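Local coordinates for cytochrome c-550 (Paracoccus denitrificans, PDB 1COT), which probably shuttles electrons between redox partners through a covalently attached heme c, at residues A[11-15]-A[110-115]; A[16-20]-A[30-34]; A[42-47]-A[67-73]. All blocks are in the same frame, centred on the assembly; numbering follows the deposited sequence.

Contact 1: A[11-15]-A[110-115]; sequences EFNKC and DVVAFL. With HEC (heme c), chain B.
Phe12 lays its ring against one side of segment 110-115, part of helix 108-117, overlapping Val111, Phe114 and Leu115. With chi1 in t (-159°), it brings CD1 to 4.0 Å from Val111 CG2, which lies at the ring edge, and CE1 to 3.9 Å from Leu115 CD2. Phe12 CB meets Phe114 CE2 at 3.8 Å; the two rings sit obliquely, centroids 5.7 Å apart and planes at 52°. Phe114 is itself t. One residue earlier, Glu11 CB touches Val111 CB at 3.8 Å, where the backbones come closest (CA to CA 5.7 Å). Residues 12-15 keep helical phi/psi, but the bonds span three residues: Lys14 N to Glu11 O, 2.9 Å, and Cys15 N to Phe12 O, 2.8 Å. That turn delivers Cys15 SG to heme CAB, a 1.8 Å thioether bond, with SG 4.2 Å from Val111 CG2. No direct hydrogen bond crosses the contact. At its polar end a water donates to Glu11 OE2 (2.7 Å) and Asp110 OD2 (2.8 Å), while Glu11 OE1 forms a salt bridge with Lys14 NZ at 3.0 Å. The contact continues the packing of the N-terminal helix (5-11) on the C-terminal helix (108-117) that is characteristic of class I cytochromes c. Asp110 OD1 takes a hydrogen bond from Asp4 N; Phe12 and Phe114 also rest on Ile21 of strand 21-22, and Val112 packs on helix 73-81.

Contact 2: A[16-20]-A[30-34]; sequences KACHM and IKGGK. With HEC (heme c), chain B.
Among the hydrogen bonds, a single direct one joins these two irregular segments: Gly33 N to Lys16 O, 2.9 Å and nearly straight at 162°. Two waters add bridges. One accepts from Lys16 NZ (2.9 Å) and donates to Lys31 O (2.8 Å); the other accepts from Met20 N (3.1 Å) and donates to Gly33 O (2.7 Å). Backbone packing is very close, with CA to CA 3.9 Å for Met20 and Gly32 and 4.3 Å for Cys18 and Gly33, and Met20 CB is 3.4 Å from Gly32 N. Gly33 CA makes a CA-H...O contact with Ala17 O at 3.5 Å, and a CB on either glycine would clash. Apolar contact is slight: Lys16 CD to Ile30 CG2, 4.0 Å. On the heme side, Cys18 SG bonds CAC (2.1 Å) and His19 NE2 binds the iron (1.9 Å), its ND1 held by Pro37 O. Cys15, Cys18 and His19 make up the CXXCH heme-attachment motif of c-type cytochromes.

Contact 3: A[42-47]-A[67-73]; sequences VVGRKI and PDLTWTE. With HEC (heme c), chain B.
One heme propionate is gripped from both segments: Trp71 NE1 donates to O2A at 2.8 Å (166°) and Arg45 NH2 to O1A at 3.0 Å (163°). Arg45 reaches it with chi1 and chi2 in t, and its NH1 is hydrogen-bonded to Asn38 O. Three backbone hydrogen bonds set the two segments side by side: Gly44 N to Trp71 O, 2.8 Å; Trp71 N to Arg45 O, 2.9 Å; Ile47 N to Leu69 O, 3.2 Å. The last two flank Lys46 and Thr70, a non-hydrogen-bonded antiparallel pair with CA atoms 3.9 Å apart, and the sole beta bridge here. A type II turn, Val42 to Arg45, closed by Arg45 N to Val42 O at 3.0 Å, precedes it; Gly44 takes the positive phi (91°). A water accepts from Lys46 NZ (2.7 Å) and donates to Leu69 O (2.9 Å). Tryptophan and arginine holding a heme propionate are familiar from class I cytochromes c, and here both belong to the heme pocket. The Trp71 indole, chi1 m, also serves as a packing surface. Ile47 CD1 sits over one face in a CH-pi contact, 3.4 Å from the centroid of the five-membered ring and 17° off its normal, and Val42 CG2 comes to 3.5 Å from Trp71 CD1. Ile47 CG1 also meets Leu69 CG at 3.6 Å. Farther out, Tyr79 and Trp86 pack against the Trp71 ring, Ile47 touches Ile59 of helix 57-65, and Thr72 N-caps the following helix through Asp75 N.

All three contacts touch the same heme. Contacts 1 and 2 share the attachment motif, divided between Cys15 in one and Cys18 with His19 in the other; their centres are about 12 Å apart, and Phe12 CE2 packs on His19 O at 3.6 Å. Contact 3 holds a propionate instead. Its centre is about 17 Å from that of contact 1, yet the two meet where Val112 CG1 lies 3.4 Å from Glu73 CG and Leu115 CB 4.0 Å from Val42 CG1. Contacts 2 and 3 lie on opposite sides of the chain's centre, nearest atoms about 7 Å apart. Along the chain they follow one another, both between the segments of contact 1.

Contact 1: A[11-15]-A[110-115]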
loop_
_atom_site.group_PDB
_atom_site.type_symbol
_atom_site.label_atom_id
_atom_site.label_comp_id
_atom_site.label_asym_id
_atom_site.label_seq_id
_atom_site.Cartn_x
_atom_site.Cartn_y
_atom_site.Cartn_z
ATOM N N GLU A 11 -13.121 5.991 -0.146
ATOM C CA GLU A 11 -12.410 5.335 -1.236
ATOM C C GLU A 11 -11.868 3.975 -0.808
ATOM O O GLU A 11 -11.763 3.029 -1.592
ATOM C CB GLU A 11 -11.199 6.174 -1.725
ATOM C CG GLU A 11 -11.510 7.491 -2.460
ATOM C CD GLU A 11 -12.379 7.380 -3.678
ATOM O OE1 GLU A 11 -12.571 6.156 -4.114
ATOM O OE2 GLU A 11 -12.862 8.355 -4.236
ATOM N N PHE A 12 -11.523 3.886 0.476
ATOM C CA PHE A 12 -10.986 2.681 1.085
ATOM C C PHE A 12 -11.927 1.504 0.965
ATOM O O PHE A 12 -11.525 0.344 1.094
ATOM C CB PHE A 12 -10.547 2.923 2.537
ATOM C CG PHE A 12 -9.567 1.857 2.927
ATOM C CD1 PHE A 12 -8.244 1.943 2.506
ATOM C CD2 PHE A 12 -9.986 0.764 3.685
ATOM C CE1 PHE A 12 -7.353 0.931 2.865
ATOM C CE2 PHE A 12 -9.092 -0.242 4.049
ATOM C CZ PHE A 12 -7.762 -0.159 3.634
ATOM N N ASN A 13 -13.209 1.783 0.695
ATOM C CA ASN A 13 -14.132 0.690 0.538
ATOM C C ASN A 13 -13.706 -0.168 -0.642
ATOM O O ASN A 13 -14.082 -1.336 -0.735
ATOM C CB ASN A 13 -15.580 1.131 0.362
ATOM C CG ASN A 13 -16.134 1.651 1.673
ATOM O OD1 ASN A 13 -15.809 1.131 2.754
ATOM N ND2 ASN A 13 -16.944 2.698 1.576
ATOM N N LYS A 14 -12.911 0.397 -1.548
ATOM C CA LYS A 14 -12.442 -0.363 -2.699
ATOM C C LYS A 14 -11.292 -1.260 -2.302
ATOM O O LYS A 14 -10.963 -2.225 -3.007
ATOM C CB LYS A 14 -11.852 0.568 -3.753
ATOM C CG LYS A 14 -12.918 1.044 -4.700
ATOM C CD LYS A 14 -13.122 2.531 -4.560
ATOM C CE LYS A 14 -14.291 2.967 -5.411
ATOM N NZ LYS A 14 -14.735 4.311 -5.047
ATOM N N CYS A 15 -10.650 -0.940 -1.185
ATOM C CA CYS A 15 -9.495 -1.705 -0.737
ATOM C C CYS A 15 -9.757 -2.722 0.335
ATOM O O CYS A 15 -9.036 -3.711 0.478
ATOM C CB CYS A 15 -8.500 -0.740 -0.077
ATOM S SG CYS A 15 -8.236 0.749 -1.079
ATOM N N ASP A 110 -6.702 10.945 -2.182
ATOM C CA ASP A 110 -7.615 10.881 -1.060
ATOM C C ASP A 110 -7.392 9.615 -0.267
ATOM O O ASP A 110 -7.270 9.631 0.947
ATOM C CB ASP A 110 -9.052 10.859 -1.571
ATOM C CG ASP A 110 -9.460 12.122 -2.255
ATOM O OD1 ASP A 110 -8.787 13.184 -1.905
ATOM O OD2 ASP A 110 -10.357 12.147 -3.068
ATOM N N VAL A 111 -7.339 8.492 -0.984
ATOM C CA VAL A 111 -7.124 7.247 -0.280
ATOM C C VAL A 111 -5.770 7.277 0.420
ATOM O O VAL A 111 -5.625 6.801 1.543
ATOM C CB VAL A 111 -7.408 5.987 -1.101
ATOM C CG1 VAL A 111 -6.251 5.669 -2.042
ATOM C CG2 VAL A 111 -7.665 4.809 -0.175
ATOM N N VAL A 112 -4.760 7.856 -0.234
ATOM C CA VAL A 112 -3.451 7.926 0.384
ATOM C C VAL A 112 -3.485 8.801 1.635
ATOM O O VAL A 112 -2.852 8.499 2.646
ATOM C CB VAL A 112 -2.354 8.259 -0.621
ATOM C CG1 VAL A 112 -1.052 8.597 0.098
ATOM C CG2 VAL A 112 -2.148 7.078 -1.548
ATOM N N ALA A 113 -4.251 9.885 1.575
ATOM C CA ALA A 113 -4.379 10.782 2.714
ATOM C C ALA A 113 -4.959 10.029 3.913
ATOM O O ALA A 113 -4.570 10.231 5.060
ATOM C CB ALA A 113 -5.261 11.976 2.360
ATOM N N PHE A 114 -5.902 9.147 3.647
ATOM C CA PHE A 114 -6.510 8.381 4.697
ATOM C C PHE A 114 -5.503 7.385 5.244
ATOM O O PHE A 114 -5.482 7.122 6.440
ATOM C CB PHE A 114 -7.669 7.618 4.085
ATOM C CG PHE A 114 -8.358 6.722 5.055
ATOM C CD1 PHE A 114 -9.056 7.258 6.138
ATOM C CD2 PHE A 114 -8.333 5.353 4.817
ATOM C CE1 PHE A 114 -9.739 6.427 7.029
ATOM C CE2 PHE A 114 -9.024 4.514 5.692
ATOM C CZ PHE A 114 -9.708 5.058 6.779
ATOM N N LEU A 115 -4.678 6.802 4.368
ATOM C CA LEU A 115 -3.688 5.863 4.850
ATOM C C LEU A 115 -2.728 6.626 5.756
ATOM O O LEU A 115 -2.264 6.106 6.768
ATOM C CB LEU A 115 -2.899 5.275 3.676
ATOM C CG LEU A 115 -3.780 4.377 2.826
ATOM C CD1 LEU A 115 -2.956 3.851 1.661
ATOM C CD2 LEU A 115 -4.284 3.200 3.659
HETATM FE FE HEC B . -3.460 -3.737 -2.148
HETATM C CHA HEC B . -0.320 -4.717 -1.459
HETATM C CHB HEC B . -2.676 -0.568 -1.346
HETATM C CHC HEC B . -6.632 -2.747 -2.852
HETATM C CHD HEC B . -4.339 -6.930 -2.839
HETATM N NA HEC B . -1.836 -2.806 -1.542
HETATM C C1A HEC B . -0.609 -3.414 -1.302
HETATM C C2A HEC B . 0.333 -2.413 -0.855
HETATM C C3A HEC B . -0.308 -1.231 -0.816
HETATM C C4A HEC B . -1.650 -1.482 -1.236
HETATM C CMA HEC B . 0.240 0.121 -0.422
HETATM C CAA HEC B . 1.772 -2.684 -0.508
HETATM C CBA HEC B . 1.873 -2.968 0.999
HETATM C CGA HEC B . 3.281 -3.165 1.568
HETATM O O1A HEC B . 3.234 -3.742 2.620
HETATM O O2A HEC B . 4.318 -2.804 1.068
HETATM N NB HEC B . -4.455 -2.040 -2.137
HETATM C C1B HEC B . -3.945 -0.853 -1.711
HETATM C C2B HEC B . -4.980 0.132 -1.796
HETATM C C3B HEC B . -6.066 -0.490 -2.227
HETATM C C4B HEC B . -5.734 -1.831 -2.445
HETATM C CMB HEC B . -4.758 1.617 -1.455
HETATM C CAB HEC B . -7.350 0.149 -2.576
HETATM C CBB HEC B . -7.435 1.266 -3.577
HETATM N NC HEC B . -5.107 -4.602 -2.736
HETATM C C1C HEC B . -6.343 -4.059 -2.968
HETATM C C2C HEC B . -7.290 -5.085 -3.350
HETATM C C3C HEC B . -6.633 -6.265 -3.329
HETATM C C4C HEC B . -5.292 -5.962 -2.934
HETATM C CMC HEC B . -8.752 -4.839 -3.707
HETATM C CAC HEC B . -7.133 -7.654 -3.623
HETATM C CBC HEC B . -8.174 -8.079 -4.609
HETATM N ND HEC B . -2.509 -5.481 -2.185
HETATM C C1D HEC B . -3.063 -6.699 -2.486
HETATM C C2D HEC B . -2.040 -7.721 -2.369
HETATM C C3D HEC B . -0.932 -7.074 -1.962
HETATM C C4D HEC B . -1.213 -5.687 -1.866
HETATM C CMD HEC B . -2.218 -9.196 -2.651
HETATM C CAD HEC B . 0.415 -7.665 -1.800
HETATM C CBD HEC B . 1.070 -7.375 -3.186
HETATM C CGD HEC B . 2.263 -8.169 -3.568
HETATM O O1D HEC B . 2.835 -8.941 -2.837
HETATM O O2D HEC B . 2.670 -7.963 -4.740
HETATM O O HOH W 1 -12.796 10.880 -3.363
#

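Contact 2: A[16-20]-A[30-34]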
loop_
_atom_site.group_PDB
_atom_site.type_symbol
_atom_site.label_atom_id
_atom_site.label_comp_id
_atom_site.label_asym_id
_atom_site.label_seq_id
_atom_site.Cartn_x
_atom_site.Cartn_y
_atom_site.Cartn_z
ATOM N N LYS A 16 -10.793 -2.440 1.098
ATOM C CA LYS A 16 -11.141 -3.276 2.208
ATOM C C LYS A 16 -11.345 -4.765 2.038
ATOM O O LYS A 16 -11.179 -5.540 2.982
ATOM C CB LYS A 16 -11.942 -2.565 3.254
ATOM C CG LYS A 16 -13.432 -2.640 2.988
ATOM C CD LYS A 16 -14.155 -1.790 3.998
ATOM C CE LYS A 16 -15.619 -2.146 4.108
ATOM N NZ LYS A 16 -16.358 -1.276 5.032
ATOM N N ALA A 17 -11.701 -5.155 0.828
ATOM C CA ALA A 17 -11.909 -6.553 0.531
ATOM C C ALA A 17 -10.611 -7.331 0.764
ATOM O O ALA A 17 -10.639 -8.524 1.061
ATOM C CB ALA A 17 -12.382 -6.731 -0.903
ATOM N N CYS A 18 -9.456 -6.684 0.589
ATOM C CA CYS A 18 -8.164 -7.345 0.753
ATOM C C CYS A 18 -7.264 -6.774 1.821
ATOM O O CYS A 18 -6.257 -7.380 2.152
ATOM C CB CYS A 18 -7.391 -7.163 -0.555
ATOM S SG CYS A 18 -8.379 -7.793 -1.930
ATOM N N HIS A 19 -7.605 -5.593 2.321
ATOM C CA HIS A 19 -6.772 -4.955 3.318
ATOM C C HIS A 19 -7.542 -4.415 4.513
ATOM O O HIS A 19 -8.552 -3.743 4.356
ATOM C CB HIS A 19 -6.141 -3.706 2.639
ATOM C CG HIS A 19 -5.145 -3.934 1.541
ATOM N ND1 HIS A 19 -3.879 -4.429 1.802
ATOM C CD2 HIS A 19 -5.224 -3.709 0.200
ATOM C CE1 HIS A 19 -3.225 -4.496 0.651
ATOM N NE2 HIS A 19 -4.010 -4.080 -0.333
ATOM N N MET A 20 -6.987 -4.619 5.691
ATOM C CA MET A 20 -7.601 -4.079 6.874
ATOM C C MET A 20 -6.652 -2.981 7.351
ATOM O O MET A 20 -5.558 -2.808 6.814
ATOM C CB MET A 20 -7.680 -5.182 7.943
ATOM C CG MET A 20 -6.303 -5.532 8.504
ATOM S SD MET A 20 -6.316 -6.801 9.799
ATOM C CE MET A 20 -6.769 -8.259 8.828
ATOM N N ILE A 30 -10.263 -0.257 10.473
ATOM C CA ILE A 30 -11.113 -0.631 9.359
ATOM C C ILE A 30 -10.987 -2.135 9.279
ATOM O O ILE A 30 -9.892 -2.655 9.034
ATOM C CB ILE A 30 -10.792 -0.087 7.962
ATOM C CG1 ILE A 30 -10.891 1.436 7.886
ATOM C CG2 ILE A 30 -11.661 -0.751 6.896
ATOM C CD1 ILE A 30 -12.246 1.987 8.319
ATOM N N LYS A 31 -12.087 -2.835 9.503
ATOM C CA LYS A 31 -11.998 -4.276 9.422
ATOM C C LYS A 31 -11.948 -4.629 7.944
ATOM O O LYS A 31 -12.674 -4.073 7.146
ATOM C CB LYS A 31 -13.104 -5.003 10.164
ATOM C CG LYS A 31 -12.551 -5.995 11.184
ATOM C CD LYS A 31 -13.620 -6.879 11.809
ATOM C CE LYS A 31 -13.471 -8.364 11.512
ATOM N NZ LYS A 31 -14.047 -9.221 12.554
ATOM N N GLY A 32 -11.062 -5.532 7.565
ATOM C CA GLY A 32 -10.961 -5.832 6.150
ATOM C C GLY A 32 -10.383 -7.213 5.975
ATOM O O GLY A 32 -10.076 -7.881 6.957
ATOM N N GLY A 33 -10.229 -7.628 4.722
ATOM C CA GLY A 33 -9.698 -8.939 4.427
ATOM C C GLY A 33 -8.214 -9.027 4.713
ATOM O O GLY A 33 -7.535 -8.079 5.130
ATOM N N LYS A 34 -7.747 -10.235 4.456
ATOM C CA LYS A 34 -6.365 -10.554 4.664
ATOM C C LYS A 34 -5.582 -10.950 3.417
ATOM O O LYS A 34 -4.431 -11.363 3.516
ATOM C CB LYS A 34 -6.204 -11.504 5.832
ATOM C CG LYS A 34 -7.359 -12.481 5.971
ATOM C CD LYS A 34 -7.105 -13.477 7.089
ATOM C CE LYS A 34 -7.597 -12.994 8.451
ATOM N NZ LYS A 34 -6.536 -12.726 9.450
HETATM FE FE HEC B . -3.460 -3.737 -2.148
HETATM C CHA HEC B . -0.320 -4.717 -1.459
HETATM C CHB HEC B . -2.676 -0.568 -1.346
HETATM C CHC HEC B . -6.632 -2.747 -2.852
HETATM C CHD HEC B . -4.339 -6.930 -2.839
HETATM N NA HEC B . -1.836 -2.806 -1.542
HETATM C C1A HEC B . -0.609 -3.414 -1.302
HETATM C C2A HEC B . 0.333 -2.413 -0.855
HETATM C C3A HEC B . -0.308 -1.231 -0.816
HETATM C C4A HEC B . -1.650 -1.482 -1.236
HETATM C CMA HEC B . 0.240 0.121 -0.422
HETATM C CAA HEC B . 1.772 -2.684 -0.508
HETATM C CBA HEC B . 1.873 -2.968 0.999
HETATM C CGA HEC B . 3.281 -3.165 1.568
HETATM O O1A HEC B . 3.234 -3.742 2.620
HETATM O O2A HEC B . 4.318 -2.804 1.068
HETATM N NB HEC B . -4.455 -2.040 -2.137
HETATM C C1B HEC B . -3.945 -0.853 -1.711
HETATM C C2B HEC B . -4.980 0.132 -1.796
HETATM C C3B HEC B . -6.066 -0.490 -2.227
HETATM C C4B HEC B . -5.734 -1.831 -2.445
HETATM C CMB HEC B . -4.758 1.617 -1.455
HETATM C CAB HEC B . -7.350 0.149 -2.576
HETATM C CBB HEC B . -7.435 1.266 -3.577
HETATM N NC HEC B . -5.107 -4.602 -2.736
HETATM C C1C HEC B . -6.343 -4.059 -2.968
HETATM C C2C HEC B . -7.290 -5.085 -3.350
HETATM C C3C HEC B . -6.633 -6.265 -3.329
HETATM C C4C HEC B . -5.292 -5.962 -2.934
HETATM C CMC HEC B . -8.752 -4.839 -3.707
HETATM C CAC HEC B . -7.133 -7.654 -3.623
HETATM C CBC HEC B . -8.174 -8.079 -4.609
HETATM N ND HEC B . -2.509 -5.481 -2.185
HETATM C C1D HEC B . -3.063 -6.699 -2.486
HETATM C C2D HEC B . -2.040 -7.721 -2.369
HETATM C C3D HEC B . -0.932 -7.074 -1.962
HETATM C C4D HEC B . -1.213 -5.687 -1.866
HETATM C CMD HEC B . -2.218 -9.196 -2.651
HETATM C CAD HEC B . 0.415 -7.665 -1.800
HETATM C CBD HEC B . 1.070 -7.375 -3.186
HETATM C CGD HEC B . 2.263 -8.169 -3.568
HETATM O O1D HEC B . 2.835 -8.941 -2.837
HETATM O O2D HEC B . 2.670 -7.963 -4.740
HETATM O O HOH W 2 -15.179 -2.928 7.048
HETATM O O HOH W 3 -5.092 -7.103 5.572
#

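Contact 3: A[42-47]-A[67-73]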
loop_
_atom_site.group_PDB
_atom_site.type_symbol
_atom_site.label_atom_id
_atom_site.label_comp_id
_atom_site.label_asym_id
_atom_site.label_seq_id
_atom_site.Cartn_x
_atom_site.Cartn_y
_atom_site.Cartn_z
ATOM N N VAL A 42 1.174 2.244 7.031
ATOM C CA VAL A 42 1.882 1.985 5.777
ATOM C C VAL A 42 2.754 3.143 5.333
ATOM O O VAL A 42 3.824 2.949 4.758
ATOM C CB VAL A 42 0.991 1.483 4.630
ATOM C CG1 VAL A 42 -0.012 2.564 4.216
ATOM C CG2 VAL A 42 1.808 1.016 3.440
ATOM N N VAL A 43 2.307 4.368 5.603
ATOM C CA VAL A 43 3.128 5.496 5.195
ATOM C C VAL A 43 4.353 5.548 6.082
ATOM O O VAL A 43 4.240 5.585 7.310
ATOM C CB VAL A 43 2.364 6.815 5.248
ATOM C CG1 VAL A 43 3.207 7.952 4.681
ATOM C CG2 VAL A 43 1.042 6.692 4.496
ATOM N N GLY A 44 5.528 5.557 5.465
ATOM C CA GLY A 44 6.776 5.592 6.189
ATOM C C GLY A 44 7.289 4.190 6.479
ATOM O O GLY A 44 8.420 4.016 6.943
ATOM N N ARG A 45 6.485 3.180 6.184
ATOM C CA ARG A 45 6.924 1.815 6.430
ATOM C C ARG A 45 7.779 1.288 5.283
ATOM O O ARG A 45 7.514 1.598 4.124
ATOM C CB ARG A 45 5.665 0.986 6.528
ATOM C CG ARG A 45 5.870 -0.482 6.762
ATOM C CD ARG A 45 4.525 -1.071 7.157
ATOM N NE ARG A 45 3.840 -1.731 6.058
ATOM C CZ ARG A 45 2.540 -2.034 6.106
ATOM N NH1 ARG A 45 1.790 -1.745 7.169
ATOM N NH2 ARG A 45 1.986 -2.644 5.066
ATOM N N LYS A 46 8.787 0.464 5.587
ATOM C CA LYS A 46 9.627 -0.109 4.546
ATOM C C LYS A 46 8.760 -0.949 3.613
ATOM O O LYS A 46 7.852 -1.653 4.053
ATOM C CB LYS A 46 10.652 -1.051 5.173
ATOM C CG LYS A 46 11.714 -1.556 4.211
ATOM C CD LYS A 46 12.737 -2.489 4.858
ATOM C CE LYS A 46 13.951 -2.752 3.993
ATOM N NZ LYS A 46 13.597 -3.369 2.707
ATOM N N ILE A 47 9.015 -0.870 2.316
ATOM C CA ILE A 47 8.241 -1.643 1.349
ATOM C C ILE A 47 8.258 -3.128 1.691
ATOM O O ILE A 47 9.298 -3.637 2.110
ATOM C CB ILE A 47 8.944 -1.546 -0.011
ATOM C CG1 ILE A 47 9.247 -0.100 -0.398
ATOM C CG2 ILE A 47 8.164 -2.262 -1.103
ATOM C CD1 ILE A 47 7.995 0.746 -0.617
ATOM N N PRO A 67 16.864 -0.961 -0.456
ATOM C CA PRO A 67 16.724 -1.211 0.954
ATOM C C PRO A 67 16.249 -0.092 1.838
ATOM O O PRO A 67 15.630 -0.307 2.879
ATOM C CB PRO A 67 18.048 -1.787 1.440
ATOM C CG PRO A 67 19.008 -1.739 0.261
ATOM C CD PRO A 67 18.272 -1.120 -0.910
ATOM N N ASP A 68 16.551 1.096 1.404
ATOM C CA ASP A 68 16.143 2.205 2.193
ATOM C C ASP A 68 14.774 2.725 1.789
ATOM O O ASP A 68 14.299 3.723 2.328
ATOM C CB ASP A 68 17.173 3.315 1.969
ATOM C CG ASP A 68 17.411 3.613 0.513
ATOM O OD1 ASP A 68 17.075 2.890 -0.402
ATOM O OD2 ASP A 68 18.023 4.755 0.340
ATOM N N LEU A 69 14.131 2.071 0.840
ATOM C CA LEU A 69 12.835 2.531 0.403
ATOM C C LEU A 69 11.697 2.225 1.350
ATOM O O LEU A 69 11.443 1.090 1.747
ATOM C CB LEU A 69 12.503 1.982 -0.998
ATOM C CG LEU A 69 11.269 2.623 -1.632
ATOM C CD1 LEU A 69 11.482 4.133 -1.741
ATOM C CD2 LEU A 69 11.059 2.032 -3.013
ATOM N N THR A 70 11.020 3.302 1.699
ATOM C CA THR A 70 9.871 3.247 2.568
ATOM C C THR A 70 8.775 3.916 1.777
ATOM O O THR A 70 9.046 4.742 0.914
ATOM C CB THR A 70 10.091 3.939 3.921
ATOM O OG1 THR A 70 10.315 5.319 3.703
ATOM C CG2 THR A 70 11.273 3.302 4.642
ATOM N N TRP A 71 7.547 3.563 2.051
ATOM C CA TRP A 71 6.491 4.192 1.300
ATOM C C TRP A 71 6.235 5.646 1.621
ATOM O O TRP A 71 6.023 6.022 2.774
ATOM C CB TRP A 71 5.175 3.520 1.696
ATOM C CG TRP A 71 4.990 2.191 1.071
ATOM C CD1 TRP A 71 4.873 1.019 1.736
ATOM C CD2 TRP A 71 4.870 1.912 -0.324
ATOM N NE1 TRP A 71 4.679 0.000 0.837
ATOM C CE2 TRP A 71 4.676 0.522 -0.433
ATOM C CE3 TRP A 71 4.904 2.714 -1.470
ATOM C CZ2 TRP A 71 4.526 -0.082 -1.689
ATOM C CZ3 TRP A 71 4.764 2.110 -2.706
ATOM C CH2 TRP A 71 4.572 0.726 -2.808
ATOM N N THR A 72 6.237 6.473 0.593
ATOM C CA THR A 72 5.959 7.884 0.738
ATOM C C THR A 72 4.576 8.064 0.138
ATOM O O THR A 72 4.131 7.197 -0.615
ATOM C CB THR A 72 6.928 8.770 -0.062
ATOM O OG1 THR A 72 6.841 8.441 -1.434
ATOM C CG2 THR A 72 8.340 8.558 0.456
ATOM N N GLU A 73 3.892 9.159 0.454
ATOM C CA GLU A 73 2.573 9.361 -0.120
ATOM C C GLU A 73 2.641 9.394 -1.652
ATOM O O GLU A 73 1.800 8.823 -2.347
ATOM C CB GLU A 73 1.898 10.636 0.431
ATOM C CG GLU A 73 1.275 10.434 1.819
ATOM C CD GLU A 73 0.705 11.702 2.400
ATOM O OE1 GLU A 73 -0.423 12.097 2.170
ATOM O OE2 GLU A 73 1.559 12.326 3.174
HETATM FE FE HEC B . -3.460 -3.737 -2.148
HETATM C CHA HEC B . -0.320 -4.717 -1.459
HETATM C CHB HEC B . -2.676 -0.568 -1.346
HETATM C CHC HEC B . -6.632 -2.747 -2.852
HETATM C CHD HEC B . -4.339 -6.930 -2.839
HETATM N NA HEC B . -1.836 -2.806 -1.542
HETATM C C1A HEC B . -0.609 -3.414 -1.302
HETATM C C2A HEC B . 0.333 -2.413 -0.855
HETATM C C3A HEC B . -0.308 -1.231 -0.816
HETATM C C4A HEC B . -1.650 -1.482 -1.236
HETATM C CMA HEC B . 0.240 0.121 -0.422
HETATM C CAA HEC B . 1.772 -2.684 -0.508
HETATM C CBA HEC B . 1.873 -2.968 0.999
HETATM C CGA HEC B . 3.281 -3.165 1.568
HETATM O O1A HEC B . 3.234 -3.742 2.620
HETATM O O2A HEC B . 4.318 -2.804 1.068
HETATM N NB HEC B . -4.455 -2.040 -2.137
HETATM C C1B HEC B . -3.945 -0.853 -1.711
HETATM C C2B HEC B . -4.980 0.132 -1.796
HETATM C C3B HEC B . -6.066 -0.490 -2.227
HETATM C C4B HEC B . -5.734 -1.831 -2.445
HETATM C CMB HEC B . -4.758 1.617 -1.455
HETATM C CAB HEC B . -7.350 0.149 -2.576
HETATM C CBB HEC B . -7.435 1.266 -3.577
HETATM N NC HEC B . -5.107 -4.602 -2.736
HETATM C C1C HEC B . -6.343 -4.059 -2.968
HETATM C C2C HEC B . -7.290 -5.085 -3.350
HETATM C C3C HEC B . -6.633 -6.265 -3.329
HETATM C C4C HEC B . -5.292 -5.962 -2.934
HETATM C CMC HEC B . -8.752 -4.839 -3.707
HETATM C CAC HEC B . -7.133 -7.654 -3.623
HETATM C CBC HEC B . -8.174 -8.079 -4.609
HETATM N ND HEC B . -2.509 -5.481 -2.185
HETATM C C1D HEC B . -3.063 -6.699 -2.486
HETATM C C2D HEC B . -2.040 -7.721 -2.369
HETATM C C3D HEC B . -0.932 -7.074 -1.962
HETATM C C4D HEC B . -1.213 -5.687 -1.866
HETATM C CMD HEC B . -2.218 -9.196 -2.651
HETATM C CAD HEC B . 0.415 -7.665 -1.800
HETATM C CBD HEC B . 1.070 -7.375 -3.186
HETATM C CGD HEC B . 2.263 -8.169 -3.568
HETATM O O1D HEC B . 2.835 -8.941 -2.837
HETATM O O2D HEC B . 2.670 -7.963 -4.740
HETATM O O HOH W 4 12.816 -1.372 1.040
#